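Local coordinates for hypothetical protein Atu2648 (Agrobacterium tumefaciens str. C58, PDB 1ZCE) that is of unknown function but adopts the EVE fold, related to PUA and ASCH domains, and so possibly binds modified nucleic acid, at residues P107-M112 with E127-E132; Y4-S9 with S121-T126; D60-V65 with P95-L100; W14-Q19 with G50-S55. All blocks are in the same frame, centred on the assembly; numbering follows the deposited sequence.

All four contacts lie in one EVE domain and three reach its mixed sheet. Interaction 2 pairs the first strand, 4-9, with the outermost strand 122-125. Interaction 4 sets the start of helix 16-22 against strand 49-54, and interaction 3 joins strands 60-73 and 84-99. Along the chain, interactions 4 and 3 come one after the other inside the loop closed by interaction 2, their centres about 9 Å apart. Interaction 1 lies at the periphery, about 20 Å between centres from interaction 4, yet Tyr-130 of its helix reaches Tyr-4, Phe-51 and Ile-64. Its segments alternate with those of interaction 2, helix 127-136 following strand 122-125. The N-terminal strand meets a late one, closing the domain.

Interaction 1 of 4, residues P107-M112 with E127-E132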
loop_
_atom_site.group_PDB
_atom_site.type_symbol
_atom_site.label_atom_id
_atom_site.label_comp_id
_atom_site.label_asym_id
_atom_site.label_seq_id
_atom_site.Cartn_x
_atom_site.Cartn_y
_atom_site.Cartn_z
ATOM N N PRO A 107 0.593 -13.011 16.296
ATOM C CA PRO A 107 -0.719 -12.776 16.908
ATOM C C PRO A 107 -1.196 -11.323 16.912
ATOM O O PRO A 107 -2.396 -11.064 16.912
ATOM C CB PRO A 107 -0.546 -13.337 18.320
ATOM C CG PRO A 107 0.900 -13.110 18.597
ATOM C CD PRO A 107 1.552 -13.519 17.292
ATOM N N LYS A 108 -0.261 -10.381 16.909
ATOM C CA LYS A 108 -0.614 -8.964 16.920
ATOM C C LYS A 108 -1.192 -8.502 15.583
ATOM O O LYS A 108 -1.783 -7.424 15.490
ATOM C CB LYS A 108 0.620 -8.129 17.267
ATOM C CG LYS A 108 1.236 -8.497 18.610
ATOM C CD LYS A 108 2.604 -7.862 18.810
ATOM C CE LYS A 108 2.518 -6.349 18.908
ATOM N NZ LYS A 108 3.867 -5.745 19.082
ATOM N N LEU A 109 -1.034 -9.328 14.555
ATOM C CA LEU A 109 -1.514 -8.982 13.224
ATOM C C LEU A 109 -2.714 -9.810 12.765
ATOM O O LEU A 109 -3.079 -9.773 11.590
ATOM C CB LEU A 109 -0.366 -9.127 12.220
ATOM C CG LEU A 109 0.925 -8.366 12.552
ATOM C CD1 LEU A 109 1.953 -8.626 11.465
ATOM C CD2 LEU A 109 0.644 -6.877 12.684
ATOM N N GLU A 110 -3.338 -10.534 13.693
ATOM C CA GLU A 110 -4.486 -11.383 13.369
ATOM C C GLU A 110 -5.687 -10.678 12.754
ATOM O O GLU A 110 -6.462 -11.296 12.020
ATOM C CB GLU A 110 -4.975 -12.126 14.611
ATOM C CG GLU A 110 -3.987 -13.088 15.215
ATOM C CD GLU A 110 -4.665 -14.109 16.104
ATOM O OE1 GLU A 110 -5.463 -13.704 16.978
ATOM O OE2 GLU A 110 -4.399 -15.316 15.927
ATOM N N LYS A 111 -5.863 -9.400 13.068
ATOM C CA LYS A 111 -6.998 -8.652 12.540
ATOM C C LYS A 111 -6.612 -7.773 11.358
ATOM O O LYS A 111 -7.428 -6.997 10.862
ATOM C CB LYS A 111 -7.626 -7.792 13.643
ATOM C CG LYS A 111 -8.214 -8.599 14.795
ATOM C CD LYS A 111 -8.773 -7.694 15.886
ATOM C CE LYS A 111 -9.373 -8.496 17.033
ATOM N NZ LYS A 111 -10.554 -9.298 16.610
HETATM N N MSE A 112 -5.376 -7.904 10.895
HETATM C CA MSE A 112 -4.905 -7.095 9.777
HETATM C C MSE A 112 -5.665 -7.458 8.505
HETATM O O MSE A 112 -5.886 -8.635 8.215
HETATM C CB MSE A 112 -3.402 -7.306 9.583
HETATM C CG MSE A 112 -2.718 -6.263 8.720
HETATM SE SE MSE A 112 -0.834 -6.601 8.597
HETATM C CE MSE A 112 -0.393 -5.233 7.309
ATOM N N GLU A 127 -2.221 1.695 13.103
ATOM C CA GLU A 127 -0.906 2.220 13.446
ATOM C C GLU A 127 -0.048 1.127 14.079
ATOM O O GLU A 127 1.132 0.996 13.764
ATOM C CB GLU A 127 -1.037 3.408 14.404
ATOM C CG GLU A 127 0.275 4.133 14.676
ATOM C CD GLU A 127 0.099 5.361 15.555
ATOM O OE1 GLU A 127 1.104 6.057 15.814
ATOM O OE2 GLU A 127 -1.043 5.629 15.988
ATOM N N GLU A 128 -0.642 0.343 14.973
ATOM C CA GLU A 128 0.087 -0.734 15.632
ATOM C C GLU A 128 0.522 -1.805 14.639
ATOM O O GLU A 128 1.620 -2.350 14.753
ATOM C CB GLU A 128 -0.764 -1.348 16.749
ATOM C CG GLU A 128 -0.688 -0.562 18.051
ATOM C CD GLU A 128 0.654 -0.752 18.743
ATOM O OE1 GLU A 128 0.797 -1.714 19.530
ATOM O OE2 GLU A 128 1.576 0.045 18.484
ATOM N N GLU A 129 -0.332 -2.110 13.668
ATOM C CA GLU A 129 0.014 -3.108 12.658
ATOM C C GLU A 129 1.173 -2.581 11.817
ATOM O O GLU A 129 2.111 -3.314 11.495
ATOM C CB GLU A 129 -1.194 -3.411 11.764
ATOM C CG GLU A 129 -2.234 -4.298 12.435
ATOM C CD GLU A 129 -3.592 -4.256 11.754
ATOM O OE1 GLU A 129 -4.511 -4.952 12.237
ATOM O OE2 GLU A 129 -3.749 -3.527 10.751
ATOM N N TYR A 130 1.109 -1.300 11.471
ATOM C CA TYR A 130 2.154 -0.678 10.676
ATOM C C TYR A 130 3.494 -0.710 11.411
ATOM O O TYR A 130 4.516 -1.095 10.844
ATOM C CB TYR A 130 1.760 0.765 10.339
ATOM C CG TYR A 130 2.819 1.555 9.600
ATOM C CD1 TYR A 130 3.644 2.460 10.277
ATOM C CD2 TYR A 130 2.980 1.425 8.218
ATOM C CE1 TYR A 130 4.588 3.223 9.599
ATOM C CE2 TYR A 130 3.928 2.183 7.531
ATOM C CZ TYR A 130 4.724 3.077 8.229
ATOM O OH TYR A 130 5.650 3.835 7.552
ATOM N N LEU A 131 3.490 -0.311 12.678
ATOM C CA LEU A 131 4.723 -0.303 13.451
ATOM C C LEU A 131 5.298 -1.705 13.643
ATOM O O LEU A 131 6.514 -1.889 13.614
ATOM C CB LEU A 131 4.486 0.362 14.811
ATOM C CG LEU A 131 4.166 1.861 14.745
ATOM C CD1 LEU A 131 3.745 2.364 16.110
ATOM C CD2 LEU A 131 5.376 2.630 14.240
ATOM N N GLU A 132 4.428 -2.692 13.837
ATOM C CA GLU A 132 4.883 -4.063 14.037
ATOM C C GLU A 132 5.488 -4.653 12.759
ATOM O O GLU A 132 6.552 -5.270 12.803
ATOM C CB GLU A 132 3.722 -4.928 14.533
ATOM C CG GLU A 132 4.055 -6.401 14.750
ATOM C CD GLU A 132 5.042 -6.656 15.881
ATOM O OE1 GLU A 132 5.385 -7.837 16.101
ATOM O OE2 GLU A 132 5.477 -5.696 16.552
HETATM O O HOH W 1 -4.243 -7.058 14.034
HETATM O O HOH W 2 2.990 -3.156 20.212
HETATM O O HOH W 3 -7.035 -4.367 11.717
#
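The loop between helices 100-105 and 113-116 of the EVE domain packs on the first turns of the C-terminal helix 127-136, Leu-109 resting on Glu-129 and Glu-132, and Met-112 on Glu-129. Leu-109 to Met-112 form a type I beta turn, and Met-112 stands at the N-cap of helix 113-116. Glu-129 reaches the turn with an extended chain. Its CG passes CD2 of Leu-109 at 3.9 Å, the two side chains running in opposite directions, while its carboxylate arrives beside Met-112, with OE2 3.6 Å from CG of that selenomethionine. In this buried carboxylate OE2 accepts from the backbone N of Thr-126, and OE1 accepts from a water (2.8 Å) also bonded to Lys-108 O and Lys-111 N, with a second water close by. CD2 of Leu-109 also touches CG of Glu-132 at 4.0 Å. Glu-132 bends at chi2 (66°), which places CD beside the lysine chain; Asn-106 holds its OE1 and Arg-135 shares its OE2. Farther out, the exposed Lys-108 crosses Glu-132 at about a right angle, and its NZ makes a salt bridge, weak as a hydrogen bond, to OE2 of Glu-132 at 3.0 Å.

Interaction 2 of 4, residues Y4-S9 with S121-T126; sequences YWLYKS and SVQPVT
Leu-6 and Gln-123 lie side by side and point the same way, on the face of the sheet where Val-125 also sits. CB of Leu-6 meets CG2 of Val-125 at 3.7 Å; that methyl stands anti to the valine's carbonyl carbon and also lies over the backbone of Trp-5. On the other face Tyr-7 and Val-122 cross at a slant, with CD2 of the tyrosine 4.2 Å from CG1 of the valine. The side chains of Trp-5 and Pro-124, a non-hydrogen-bonded pair, diverge from each other, yet the indole crosses the proline at about a right angle and CE3 comes within 3.7 Å of CA of Pro-124. Asp-48 binds the indole NE1. Between the backbones, Gln-123 N gives a nearly straight bond to Leu-6 O (2.8 Å, 170°), lying in the carbonyl plane, and Leu-6 N returns one to Gln-123 O. Lys-8 N bonds Ser-121 O at 2.9 Å, approaching close to the line of the carbonyl. Helix 113-116 touches Leu-6 and Gln-123, while helix 35-42 reaches Val-122 and Pro-124. This is antiparallel pairing at a sheet margin: strand 122-125 is outermost in the mixed sheet of the EVE domain, next to the N-terminal strand.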
loop_
_atom_site.group_PDB
_atom_site.type_symbol
_atom_site.label_atom_id
_atom_site.label_comp_id
_atom_site.label_asym_id
_atom_site.label_seq_id
_atom_site.Cartn_x
_atom_site.Cartn_y
_atom_site.Cartn_z
ATOM N N TYR A 4 -2.722 4.722 8.010
ATOM C CA TYR A 4 -1.744 3.919 7.280
ATOM C C TYR A 4 -2.475 2.964 6.348
ATOM O O TYR A 4 -3.616 2.585 6.610
ATOM C CB TYR A 4 -0.857 3.162 8.269
ATOM C CG TYR A 4 0.009 4.104 9.066
ATOM C CD1 TYR A 4 1.245 4.517 8.577
ATOM C CD2 TYR A 4 -0.447 4.664 10.262
ATOM C CE1 TYR A 4 2.005 5.464 9.250
ATOM C CE2 TYR A 4 0.311 5.618 10.945
ATOM C CZ TYR A 4 1.532 6.012 10.428
ATOM O OH TYR A 4 2.284 6.970 11.068
ATOM N N TRP A 5 -1.807 2.571 5.268
ATOM C CA TRP A 5 -2.437 1.738 4.256
ATOM C C TRP A 5 -1.538 0.653 3.683
ATOM O O TRP A 5 -0.355 0.567 4.013
ATOM C CB TRP A 5 -2.900 2.646 3.112
ATOM C CG TRP A 5 -3.601 3.884 3.586
ATOM C CD1 TRP A 5 -3.046 5.110 3.849
ATOM C CD2 TRP A 5 -4.987 4.000 3.889
ATOM N NE1 TRP A 5 -4.013 5.981 4.298
ATOM C CE2 TRP A 5 -5.219 5.322 4.333
ATOM C CE3 TRP A 5 -6.067 3.110 3.830
ATOM C CZ2 TRP A 5 -6.489 5.777 4.714
ATOM C CZ3 TRP A 5 -7.325 3.554 4.207
ATOM C CH2 TRP A 5 -7.527 4.877 4.644
ATOM N N LEU A 6 -2.119 -0.183 2.828
ATOM C CA LEU A 6 -1.374 -1.234 2.140
ATOM C C LEU A 6 -1.906 -1.340 0.715
ATOM O O LEU A 6 -3.117 -1.320 0.490
ATOM C CB LEU A 6 -1.486 -2.588 2.861
ATOM C CG LEU A 6 -0.730 -3.760 2.205
ATOM C CD1 LEU A 6 -0.202 -4.721 3.271
ATOM C CD2 LEU A 6 -1.638 -4.483 1.222
ATOM N N TYR A 7 -0.983 -1.431 -0.239
ATOM C CA TYR A 7 -1.317 -1.528 -1.655
ATOM C C TYR A 7 -0.757 -2.825 -2.213
ATOM O O TYR A 7 0.446 -3.080 -2.116
ATOM C CB TYR A 7 -0.706 -0.362 -2.447
ATOM C CG TYR A 7 -0.913 0.999 -1.830
ATOM C CD1 TYR A 7 -0.163 1.402 -0.727
ATOM C CD2 TYR A 7 -1.876 1.875 -2.326
ATOM C CE1 TYR A 7 -0.370 2.637 -0.125
ATOM C CE2 TYR A 7 -2.091 3.116 -1.726
ATOM C CZ TYR A 7 -1.336 3.487 -0.625
ATOM O OH TYR A 7 -1.561 4.692 0.006
ATOM N N LYS A 8 -1.625 -3.652 -2.781
ATOM C CA LYS A 8 -1.180 -4.900 -3.385
ATOM C C LYS A 8 -0.792 -4.620 -4.836
ATOM O O LYS A 8 -1.496 -3.903 -5.553
ATOM C CB LYS A 8 -2.294 -5.946 -3.359
ATOM C CG LYS A 8 -2.696 -6.422 -1.977
ATOM C CD LYS A 8 -3.619 -7.630 -2.083
ATOM C CE LYS A 8 -3.917 -8.235 -0.723
ATOM N NZ LYS A 8 -4.756 -9.465 -0.840
ATOM N N SER A 9 0.329 -5.182 -5.268
ATOM C CA SER A 9 0.789 -4.999 -6.640
ATOM C C SER A 9 1.460 -6.294 -7.086
ATOM O O SER A 9 2.315 -6.826 -6.381
ATOM C CB SER A 9 1.781 -3.836 -6.709
ATOM O OG SER A 9 2.064 -3.464 -8.050
ATOM N N SER A 121 -7.610 -4.908 -2.671
ATOM C CA SER A 121 -6.279 -4.570 -3.187
ATOM C C SER A 121 -5.642 -3.348 -2.532
ATOM O O SER A 121 -4.429 -3.156 -2.625
ATOM C CB SER A 121 -6.334 -4.362 -4.705
ATOM O OG SER A 121 -7.014 -3.163 -5.034
ATOM N N VAL A 122 -6.462 -2.513 -1.899
ATOM C CA VAL A 122 -5.986 -1.319 -1.199
ATOM C C VAL A 122 -6.668 -1.422 0.157
ATOM O O VAL A 122 -7.902 -1.394 0.253
ATOM C CB VAL A 122 -6.399 -0.036 -1.930
ATOM C CG1 VAL A 122 -5.837 1.173 -1.199
ATOM C CG2 VAL A 122 -5.895 -0.073 -3.360
ATOM N N GLN A 123 -5.855 -1.534 1.202
ATOM C CA GLN A 123 -6.373 -1.774 2.541
ATOM C C GLN A 123 -5.906 -0.857 3.654
ATOM O O GLN A 123 -4.880 -0.187 3.548
ATOM C CB GLN A 123 -5.992 -3.201 2.966
ATOM C CG GLN A 123 -6.167 -4.270 1.899
ATOM C CD GLN A 123 -5.521 -5.597 2.271
ATOM O OE1 GLN A 123 -5.813 -6.625 1.663
ATOM N NE2 GLN A 123 -4.630 -5.577 3.261
ATOM N N PRO A 124 -6.675 -0.812 4.749
ATOM C CA PRO A 124 -6.268 0.026 5.872
ATOM C C PRO A 124 -5.273 -0.821 6.678
ATOM O O PRO A 124 -5.251 -2.054 6.574
ATOM C CB PRO A 124 -7.572 0.254 6.632
ATOM C CG PRO A 124 -8.315 -1.011 6.392
ATOM C CD PRO A 124 -8.052 -1.308 4.927
ATOM N N VAL A 125 -4.445 -0.143 7.457
ATOM C CA VAL A 125 -3.462 -0.786 8.318
ATOM C C VAL A 125 -3.503 0.039 9.594
ATOM O O VAL A 125 -3.362 1.258 9.534
ATOM C CB VAL A 125 -2.030 -0.714 7.712
ATOM C CG1 VAL A 125 -1.016 -1.284 8.698
ATOM C CG2 VAL A 125 -1.962 -1.484 6.397
ATOM N N THR A 126 -3.726 -0.590 10.743
ATOM C CA THR A 126 -3.757 0.179 11.981
ATOM C C THR A 126 -2.341 0.661 12.278
ATOM O O THR A 126 -1.367 0.109 11.759
ATOM C CB THR A 126 -4.241 -0.657 13.180
ATOM O OG1 THR A 126 -3.247 -1.631 13.516
ATOM C CG2 THR A 126 -5.555 -1.347 12.854
HETATM O O HOH W 4 -4.636 3.565 9.864
HETATM O O HOH W 5 -3.656 -2.283 -5.278
#

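Interaction 3 of 4, residues D60-V65 with P95-L100; sequences DVVGIV and PQPVSL
Asp-60 lies alongside Pro-97, both side chains pointing the same way, at the open ends of the hairpin formed by strands 60-73 and 84-99. Its CB sits 3.3 Å from the carbonyl O of Val-98 and also packs on CA of Ser-99. Chi1 of 51° puts CG between the backbone N and the carbonyl carbon. Beyond it the carboxylate lies beside the proline, where OD1 comes to 3.8 Å from CB of Pro-97 and accepts a hydrogen bond from a water at 2.7 Å; that water makes only a weak, long bond to Pro-97 O. Val-61 and Val-98 form an antiparallel hydrogen-bonded pair: Val-61 N donates to Val-98 O at 2.8 Å and 165°, and Val-98 N returns a more bent bond (145°) to Val-61 O. Their side chains share one face, CB to CB 4.3 Å, and Val-98 also touches helix 127-136. Val-62 crosses Pro-97 at about a right angle, with its CG1 4.1 Å from CB of Pro-97. Val-62 and Gly-63 form a classic beta bulge facing Phe-52. The pairing therefore rests on two backbone bonds and a valine pair, while the carboxylate contributes van der Waals contact with Pro-97 and a weak link through water that probably eases its charge.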
loop_
_atom_site.group_PDB
_atom_site.type_symbol
_atom_site.label_atom_id
_atom_site.label_comp_id
_atom_site.label_asym_id
_atom_site.label_seq_id
_atom_site.Cartn_x
_atom_site.Cartn_y
_atom_site.Cartn_z
ATOM N N ASP A 60 5.071 -10.617 -0.152
ATOM C CA ASP A 60 5.762 -9.952 0.937
ATOM C C ASP A 60 5.719 -8.434 0.840
ATOM O O ASP A 60 5.509 -7.861 -0.233
ATOM C CB ASP A 60 7.220 -10.430 1.032
ATOM C CG ASP A 60 7.969 -10.366 -0.295
ATOM O OD1 ASP A 60 9.182 -10.670 -0.284
ATOM O OD2 ASP A 60 7.378 -10.023 -1.339
ATOM N N VAL A 61 5.884 -7.794 1.993
ATOM C CA VAL A 61 5.916 -6.341 2.078
ATOM C C VAL A 61 7.357 -5.970 1.751
ATOM O O VAL A 61 8.274 -6.288 2.512
ATOM C CB VAL A 61 5.556 -5.852 3.496
ATOM C CG1 VAL A 61 5.715 -4.337 3.583
ATOM C CG2 VAL A 61 4.125 -6.249 3.832
ATOM N N VAL A 62 7.551 -5.286 0.628
ATOM C CA VAL A 62 8.887 -4.938 0.172
ATOM C C VAL A 62 9.287 -3.479 0.283
ATOM O O VAL A 62 10.460 -3.151 0.127
ATOM C CB VAL A 62 9.077 -5.379 -1.290
ATOM C CG1 VAL A 62 8.997 -6.887 -1.376
ATOM C CG2 VAL A 62 8.001 -4.748 -2.171
ATOM N N GLY A 63 8.332 -2.601 0.553
ATOM C CA GLY A 63 8.677 -1.198 0.662
ATOM C C GLY A 63 7.583 -0.344 1.252
ATOM O O GLY A 63 6.470 -0.812 1.504
ATOM N N ILE A 64 7.922 0.915 1.493
ATOM C CA ILE A 64 6.980 1.881 2.027
ATOM C C ILE A 64 6.790 2.978 0.986
ATOM O O ILE A 64 7.751 3.429 0.351
ATOM C CB ILE A 64 7.501 2.499 3.337
ATOM C CG1 ILE A 64 7.567 1.413 4.415
ATOM C CG2 ILE A 64 6.597 3.649 3.774
ATOM C CD1 ILE A 64 8.057 1.900 5.774
ATOM N N VAL A 65 5.538 3.382 0.804
ATOM C CA VAL A 65 5.194 4.430 -0.143
ATOM C C VAL A 65 4.417 5.524 0.567
ATOM O O VAL A 65 4.061 5.401 1.737
ATOM C CB VAL A 65 4.302 3.897 -1.289
ATOM C CG1 VAL A 65 5.076 2.902 -2.135
ATOM C CG2 VAL A 65 3.045 3.257 -0.717
ATOM N N PRO A 95 13.943 -2.879 4.779
ATOM C CA PRO A 95 15.242 -3.542 4.952
ATOM C C PRO A 95 15.191 -5.055 4.761
ATOM O O PRO A 95 15.958 -5.619 3.977
ATOM C CB PRO A 95 15.641 -3.134 6.361
ATOM C CG PRO A 95 15.131 -1.729 6.426
ATOM C CD PRO A 95 13.746 -1.849 5.816
ATOM N N GLN A 96 14.296 -5.709 5.493
ATOM C CA GLN A 96 14.113 -7.149 5.384
ATOM C C GLN A 96 12.643 -7.377 5.056
ATOM O O GLN A 96 11.794 -7.391 5.948
ATOM C CB GLN A 96 14.474 -7.855 6.698
ATOM C CG GLN A 96 15.954 -7.813 7.059
ATOM C CD GLN A 96 16.384 -6.483 7.638
ATOM O OE1 GLN A 96 15.841 -6.029 8.646
ATOM N NE2 GLN A 96 17.369 -5.852 7.008
ATOM N N PRO A 97 12.319 -7.538 3.764
ATOM C CA PRO A 97 10.939 -7.760 3.328
ATOM C C PRO A 97 10.205 -8.756 4.224
ATOM O O PRO A 97 10.732 -9.818 4.552
ATOM C CB PRO A 97 11.114 -8.246 1.894
ATOM C CG PRO A 97 12.285 -7.426 1.433
ATOM C CD PRO A 97 13.240 -7.555 2.613
ATOM N N VAL A 98 8.984 -8.401 4.611
ATOM C CA VAL A 98 8.172 -9.224 5.502
ATOM C C VAL A 98 7.210 -10.131 4.742
ATOM O O VAL A 98 6.297 -9.661 4.062
ATOM C CB VAL A 98 7.375 -8.324 6.472
ATOM C CG1 VAL A 98 6.627 -9.171 7.479
ATOM C CG2 VAL A 98 8.320 -7.354 7.173
ATOM N N SER A 99 7.414 -11.438 4.873
ATOM C CA SER A 99 6.577 -12.411 4.181
ATOM C C SER A 99 5.185 -12.535 4.785
ATOM O O SER A 99 4.978 -12.291 5.975
ATOM C CB SER A 99 7.242 -13.788 4.195
ATOM O OG SER A 99 7.223 -14.335 5.503
ATOM N N LEU A 100 4.236 -12.931 3.945
ATOM C CA LEU A 100 2.861 -13.123 4.371
ATOM C C LEU A 100 2.836 -14.209 5.441
ATOM O O LEU A 100 2.049 -14.148 6.387
ATOM C CB LEU A 100 1.999 -13.551 3.183
ATOM C CG LEU A 100 0.537 -13.885 3.487
ATOM C CD1 LEU A 100 -0.187 -12.638 3.970
ATOM C CD2 LEU A 100 -0.128 -14.441 2.238
HETATM O O HOH W 6 10.005 -12.018 1.964
#

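Interaction 4 of 4, residues W14-Q19 with G50-S55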
loop_
_atom_site.group_PDB
_atom_site.type_symbol
_atom_site.label_atom_id
_atom_site.label_comp_id
_atom_site.label_asym_id
_atom_site.label_seq_id
_atom_site.Cartn_x
_atom_site.Cartn_y
_atom_site.Cartn_z
ATOM N N TRP A 14 3.541 -4.699 -12.032
ATOM C CA TRP A 14 4.137 -3.494 -11.476
ATOM C C TRP A 14 4.909 -3.856 -10.213
ATOM O O TRP A 14 4.325 -4.078 -9.149
ATOM C CB TRP A 14 3.044 -2.473 -11.163
ATOM C CG TRP A 14 3.592 -1.142 -10.778
ATOM C CD1 TRP A 14 3.580 -0.574 -9.538
ATOM C CD2 TRP A 14 4.264 -0.213 -11.640
ATOM N NE1 TRP A 14 4.202 0.649 -9.571
ATOM C CE2 TRP A 14 4.632 0.897 -10.850
ATOM C CE3 TRP A 14 4.591 -0.213 -13.002
ATOM C CZ2 TRP A 14 5.315 2.002 -11.379
ATOM C CZ3 TRP A 14 5.267 0.883 -13.529
ATOM C CH2 TRP A 14 5.621 1.975 -12.718
ATOM N N SER A 15 6.229 -3.912 -10.340
ATOM C CA SER A 15 7.088 -4.283 -9.225
ATOM C C SER A 15 7.578 -3.093 -8.419
ATOM O O SER A 15 7.505 -1.941 -8.856
ATOM C CB SER A 15 8.308 -5.044 -9.736
ATOM O OG SER A 15 9.150 -4.164 -10.458
ATOM N N TRP A 16 8.099 -3.400 -7.239
ATOM C CA TRP A 16 8.646 -2.399 -6.344
ATOM C C TRP A 16 9.784 -1.659 -7.055
ATOM O O TRP A 16 9.932 -0.448 -6.907
ATOM C CB TRP A 16 9.151 -3.085 -5.071
ATOM C CG TRP A 16 9.890 -2.195 -4.131
ATOM C CD1 TRP A 16 11.140 -2.407 -3.633
ATOM C CD2 TRP A 16 9.434 -0.962 -3.563
ATOM N NE1 TRP A 16 11.497 -1.386 -2.792
ATOM C CE2 TRP A 16 10.467 -0.481 -2.729
ATOM C CE3 TRP A 16 8.253 -0.213 -3.678
ATOM C CZ2 TRP A 16 10.362 0.712 -2.010
ATOM C CZ3 TRP A 16 8.147 0.978 -2.961
ATOM C CH2 TRP A 16 9.197 1.426 -2.139
ATOM N N GLU A 17 10.582 -2.385 -7.832
ATOM C CA GLU A 17 11.683 -1.759 -8.555
ATOM C C GLU A 17 11.138 -0.718 -9.529
ATOM O O GLU A 17 11.686 0.375 -9.648
ATOM C CB GLU A 17 12.498 -2.813 -9.306
ATOM C CG GLU A 17 13.298 -3.744 -8.403
ATOM C CD GLU A 17 14.464 -3.050 -7.720
ATOM O OE1 GLU A 17 15.119 -3.688 -6.867
ATOM O OE2 GLU A 17 14.733 -1.872 -8.037
HETATM N N MSE A 18 10.050 -1.054 -10.218
HETATM C CA MSE A 18 9.445 -0.121 -11.161
HETATM C C MSE A 18 8.885 1.084 -10.410
HETATM O O MSE A 18 8.967 2.219 -10.887
HETATM C CB MSE A 18 8.334 -0.810 -11.952
HETATM C CG MSE A 18 8.833 -1.930 -12.854
HETATM SE SE MSE A 18 7.390 -2.927 -13.663
HETATM C CE MSE A 18 7.320 -2.034 -15.367
ATOM N N GLN A 19 8.316 0.833 -9.235
ATOM C CA GLN A 19 7.762 1.903 -8.422
ATOM C C GLN A 19 8.878 2.874 -8.032
ATOM O O GLN A 19 8.731 4.086 -8.179
ATOM C CB GLN A 19 7.089 1.321 -7.172
ATOM C CG GLN A 19 6.433 2.364 -6.281
ATOM C CD GLN A 19 5.328 3.122 -6.992
ATOM O OE1 GLN A 19 4.372 2.526 -7.484
ATOM N NE2 GLN A 19 5.456 4.445 -7.050
ATOM N N GLY A 50 2.203 3.927 3.524
ATOM C CA GLY A 50 1.626 2.610 3.364
ATOM C C GLY A 50 2.634 1.588 2.885
ATOM O O GLY A 50 3.773 1.919 2.527
ATOM N N PHE A 51 2.204 0.333 2.885
ATOM C CA PHE A 51 3.055 -0.766 2.455
ATOM C C PHE A 51 2.837 -1.117 0.999
ATOM O O PHE A 51 1.710 -1.087 0.502
ATOM C CB PHE A 51 2.784 -2.024 3.282
ATOM C CG PHE A 51 3.160 -1.902 4.728
ATOM C CD1 PHE A 51 4.396 -1.384 5.102
ATOM C CD2 PHE A 51 2.296 -2.350 5.718
ATOM C CE1 PHE A 51 4.768 -1.317 6.442
ATOM C CE2 PHE A 51 2.659 -2.289 7.058
ATOM C CZ PHE A 51 3.899 -1.771 7.422
ATOM N N PHE A 52 3.931 -1.424 0.315
ATOM C CA PHE A 52 3.873 -1.863 -1.070
ATOM C C PHE A 52 4.071 -3.371 -0.890
ATOM O O PHE A 52 5.127 -3.825 -0.436
ATOM C CB PHE A 52 5.005 -1.233 -1.887
ATOM C CG PHE A 52 4.890 -1.450 -3.377
ATOM C CD1 PHE A 52 5.311 -2.643 -3.962
ATOM C CD2 PHE A 52 4.377 -0.449 -4.202
ATOM C CE1 PHE A 52 5.234 -2.830 -5.348
ATOM C CE2 PHE A 52 4.294 -0.628 -5.591
ATOM C CZ PHE A 52 4.721 -1.817 -6.162
ATOM N N TYR A 53 3.032 -4.130 -1.222
ATOM C CA TYR A 53 3.021 -5.576 -1.055
ATOM C C TYR A 53 2.928 -6.302 -2.377
ATOM O O TYR A 53 2.034 -6.023 -3.179
ATOM C CB TYR A 53 1.831 -5.960 -0.165
ATOM C CG TYR A 53 1.594 -7.444 -0.004
ATOM C CD1 TYR A 53 0.709 -8.129 -0.839
ATOM C CD2 TYR A 53 2.243 -8.163 0.996
ATOM C CE1 TYR A 53 0.476 -9.497 -0.678
ATOM C CE2 TYR A 53 2.017 -9.526 1.163
ATOM C CZ TYR A 53 1.134 -10.184 0.326
ATOM O OH TYR A 53 0.928 -11.532 0.502
ATOM N N HIS A 54 3.859 -7.220 -2.613
ATOM C CA HIS A 54 3.842 -7.998 -3.844
ATOM C C HIS A 54 2.826 -9.124 -3.701
ATOM O O HIS A 54 2.973 -10.011 -2.858
ATOM C CB HIS A 54 5.230 -8.566 -4.143
ATOM C CG HIS A 54 6.145 -7.598 -4.826
ATOM N ND1 HIS A 54 7.502 -7.815 -4.944
ATOM C CD2 HIS A 54 5.899 -6.421 -5.450
ATOM C CE1 HIS A 54 8.050 -6.816 -5.611
ATOM N NE2 HIS A 54 7.099 -5.956 -5.930
ATOM N N SER A 55 1.788 -9.071 -4.527
ATOM C CA SER A 55 0.725 -10.065 -4.500
ATOM C C SER A 55 0.840 -11.017 -5.685
ATOM O O SER A 55 1.481 -10.702 -6.690
ATOM C CB SER A 55 -0.637 -9.370 -4.507
ATOM O OG SER A 55 -0.750 -8.523 -5.631
#
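The ring of Phe-52 has CE3 of Trp-16 over one face, 3.6 Å above its plane and offset toward the rim, while CD1 of Trp-14 and NE2 of His-54 lie at its edge. Phe-52 and the two tryptophans form an aromatic cluster that seats the start of helix 16-22 on strand 49-54 of the EVE domain's sheet. Trp-16 meets Phe-52 obliquely, planes at 51°, and its NE1 is held by Asp-93. Trp-14 meets Phe-52 rim to rim, CD1 to CZ 3.8 Å, with CB of Met-18 and N of Gln-19 over one indole face. NE1 of Trp-14 donates to OE1 of Gln-19 at 2.8 Å, from above the amide's carbonyl plane. Gln-19 bends at chi2 (61°), which places CD at the indole edge; its CG packs against CE2 of Phe-52. At the N-cap, OG of Ser-15 accepts from Met-18 N. Close by, the backbone N of Trp-16 donates in the imidazole plane to NE2 of His-54 at 3.0 Å.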